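Local coordinates for protein DNA polymerase (Bacillus phage phi29, PDB 2PY5) that replicates the viral genome by protein-primed, strand-displacing DNA synthesis with high processivity, and proofreads it with a 3'-5' exonuclease, at residues Ile285-Cys290 and Glu346-Leu351. The protein carries 2 engineered substitutions. Sequence-based numbering, arbitrary orientation.
Sequences IQHIRC and EYISGL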
loop_
_atom_site.group_PDB
_atom_site.type_symbol
_atom_site.label_atom_id
_atom_site.label_comp_id
_atom_site.label_asym_id
_atom_site.label_seq_id
_atom_site.Cartn_x
_atom_site.Cartn_y
_atom_site.Cartn_z
ATOM N N ILE F 285 16.852 5.933 19.419
ATOM C CA ILE F 285 17.404 5.622 18.087
ATOM C C ILE F 285 18.890 5.904 18.216
ATOM O O ILE F 285 19.279 6.975 18.662
ATOM C CB ILE F 285 16.733 6.467 16.982
ATOM C CG1 ILE F 285 15.283 6.018 16.773
ATOM C CG2 ILE F 285 17.518 6.334 15.634
ATOM C CD1 ILE F 285 14.439 6.956 15.900
ATOM N N GLN F 286 19.700 4.916 17.836
ATOM C CA GLN F 286 21.170 4.980 17.958
ATOM C C GLN F 286 21.764 5.000 16.555
ATOM O O GLN F 286 21.461 4.120 15.756
ATOM C CB GLN F 286 21.681 3.765 18.726
ATOM C CG GLN F 286 23.196 3.689 18.918
ATOM C CD GLN F 286 23.717 4.725 19.909
ATOM O OE1 GLN F 286 23.400 4.672 21.118
ATOM N NE2 GLN F 286 24.546 5.649 19.420
ATOM N N HIS F 287 22.593 5.998 16.273
ATOM C CA HIS F 287 23.455 6.000 15.090
ATOM C C HIS F 287 24.711 5.224 15.463
ATOM O O HIS F 287 25.429 5.600 16.407
ATOM C CB HIS F 287 23.802 7.428 14.673
ATOM C CG HIS F 287 24.598 7.534 13.395
ATOM N ND1 HIS F 287 25.215 8.706 13.009
ATOM C CD2 HIS F 287 24.881 6.626 12.425
ATOM C CE1 HIS F 287 25.841 8.518 11.857
ATOM N NE2 HIS F 287 25.644 7.270 11.477
ATOM N N ILE F 288 24.984 4.161 14.706
ATOM C CA ILE F 288 26.084 3.234 14.980
ATOM C C ILE F 288 26.765 2.934 13.657
ATOM O O ILE F 288 26.087 2.801 12.645
ATOM C CB ILE F 288 25.566 1.915 15.656
ATOM C CG1 ILE F 288 26.691 0.904 15.885
ATOM C CG2 ILE F 288 24.415 1.281 14.854
ATOM C CD1 ILE F 288 26.292 -0.242 16.810
ATOM N N ARG F 289 28.096 2.827 13.681
ATOM C CA ARG F 289 28.859 2.322 12.554
ATOM C C ARG F 289 29.504 1.044 13.033
ATOM O O ARG F 289 30.009 0.994 14.147
ATOM C CB ARG F 289 29.923 3.317 12.111
ATOM C CG ARG F 289 29.365 4.518 11.355
ATOM C CD ARG F 289 30.406 5.563 11.085
ATOM N NE ARG F 289 31.378 5.119 10.083
ATOM C CZ ARG F 289 31.189 5.177 8.763
ATOM N NH1 ARG F 289 30.071 5.665 8.245
ATOM N NH2 ARG F 289 32.136 4.761 7.954
ATOM N N CYS F 290 29.489 0.014 12.199
ATOM C CA CYS F 290 30.086 -1.254 12.591
ATOM C C CYS F 290 30.285 -2.165 11.400
ATOM O O CYS F 290 29.831 -1.880 10.294
ATOM C CB CYS F 290 29.220 -1.966 13.637
ATOM S SG CYS F 290 27.630 -2.521 13.012
ATOM N N GLU F 346 31.318 1.790 16.532
ATOM C CA GLU F 346 31.432 3.179 16.910
ATOM C C GLU F 346 30.024 3.680 17.166
ATOM O O GLU F 346 29.192 3.655 16.275
ATOM C CB GLU F 346 32.140 3.982 15.808
ATOM C CG GLU F 346 33.555 3.476 15.520
ATOM C CD GLU F 346 34.363 4.364 14.595
ATOM O OE1 GLU F 346 33.798 4.891 13.620
ATOM O OE2 GLU F 346 35.582 4.505 14.836
ATOM N N TYR F 347 29.742 4.059 18.414
ATOM C CA TYR F 347 28.465 4.683 18.759
ATOM C C TYR F 347 28.590 6.176 18.528
ATOM O O TYR F 347 29.364 6.859 19.195
ATOM C CB TYR F 347 28.108 4.390 20.219
ATOM C CG TYR F 347 27.769 2.950 20.474
ATOM C CD1 TYR F 347 28.719 2.059 20.964
ATOM C CD2 TYR F 347 26.492 2.480 20.236
ATOM C CE1 TYR F 347 28.390 0.721 21.199
ATOM C CE2 TYR F 347 26.152 1.163 20.467
ATOM C CZ TYR F 347 27.100 0.284 20.946
ATOM O OH TYR F 347 26.711 -1.032 21.165
ATOM N N ILE F 348 27.829 6.695 17.565
ATOM C CA ILE F 348 28.062 8.052 17.071
ATOM C C ILE F 348 27.249 9.080 17.854
ATOM O O ILE F 348 27.787 10.010 18.455
ATOM C CB ILE F 348 27.754 8.159 15.551
ATOM C CG1 ILE F 348 28.516 7.076 14.738
ATOM C CG2 ILE F 348 28.120 9.553 15.042
ATOM C CD1 ILE F 348 30.028 7.137 14.830
ATOM N N SER F 349 25.937 8.898 17.826
ATOM C CA SER F 349 24.990 9.816 18.446
ATOM C C SER F 349 23.614 9.165 18.399
ATOM O O SER F 349 23.442 8.088 17.834
ATOM C CB SER F 349 24.965 11.143 17.683
ATOM O OG SER F 349 24.156 11.072 16.517
ATOM N N GLY F 350 22.613 9.845 18.952
ATOM C CA GLY F 350 21.255 9.379 18.792
ATOM C C GLY F 350 20.222 10.320 19.378
ATOM O O GLY F 350 20.524 11.466 19.708
ATOM N N LEU F 351 19.010 9.795 19.490
ATOM C CA LEU F 351 17.873 10.525 20.056
ATOM C C LEU F 351 17.141 9.610 21.014
ATOM O O LEU F 351 16.922 8.434 20.720
ATOM C CB LEU F 351 16.886 10.994 18.973
ATOM C CG LEU F 351 17.398 11.717 17.729
ATOM C CD1 LEU F 351 17.780 10.710 16.663
ATOM C CD2 LEU F 351 16.324 12.675 17.187
HETATM O O HOH W 1 25.238 11.246 14.084
HETATM O O HOH W 2 33.521 3.543 11.383
#
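Glu346 pairs with Arg289 through two backbone hydrogen bonds, Glu346 N to Arg289 O at 2.8 Å and the return bond from Arg289 N to Glu346 O, where antiparallel strands 285-290 and 346-351 meet. Their side chains share a water rather than a salt bridge: Glu346 OE1 and Arg289 NE stay 4.3 Å apart, and the water, in the guanidinium plane, accepts from NE and donates to OE1. On the other face, Ile288 CD1 lies 3.9 Å from Tyr347 CE2, while Gln286 CG meets the tyrosine ring edge in plane. The Gln286 amide is turned 81° from that ring.

Ile348 and Ser349 form a classic beta bulge opposite His287. Ile348 N and Gln286 NE2 reach His287 O from opposite faces of the carbonyl, the latter at 3.1 Å; NE2 also donates to Gly273 O, and OE1 accepts from Tyr275 N. His287 CG, anti to the backbone N (chi1 -175°), swings toward Ile348, whose CB makes an off-centre CH-pi contact with the ring. Ser349 O accepts from His287 N at 2.7 Å; a second water joins OG to His287 ND1. Gly350 CA closes to 3.1 Å on Ile285 O, and Leu351 completes a two-bond backbone pair with Ile285.

Strand 324-329 flanks 285-290, Asp325 holding His287 NE2 and Arg289 NH1, Trp327 stacking on His287. Residues 267-273 border 346-351; helix 216-223 packs on Ile285 and Leu351, Ile285 lying toward Arg438 and Thr434, probable template-primer binders.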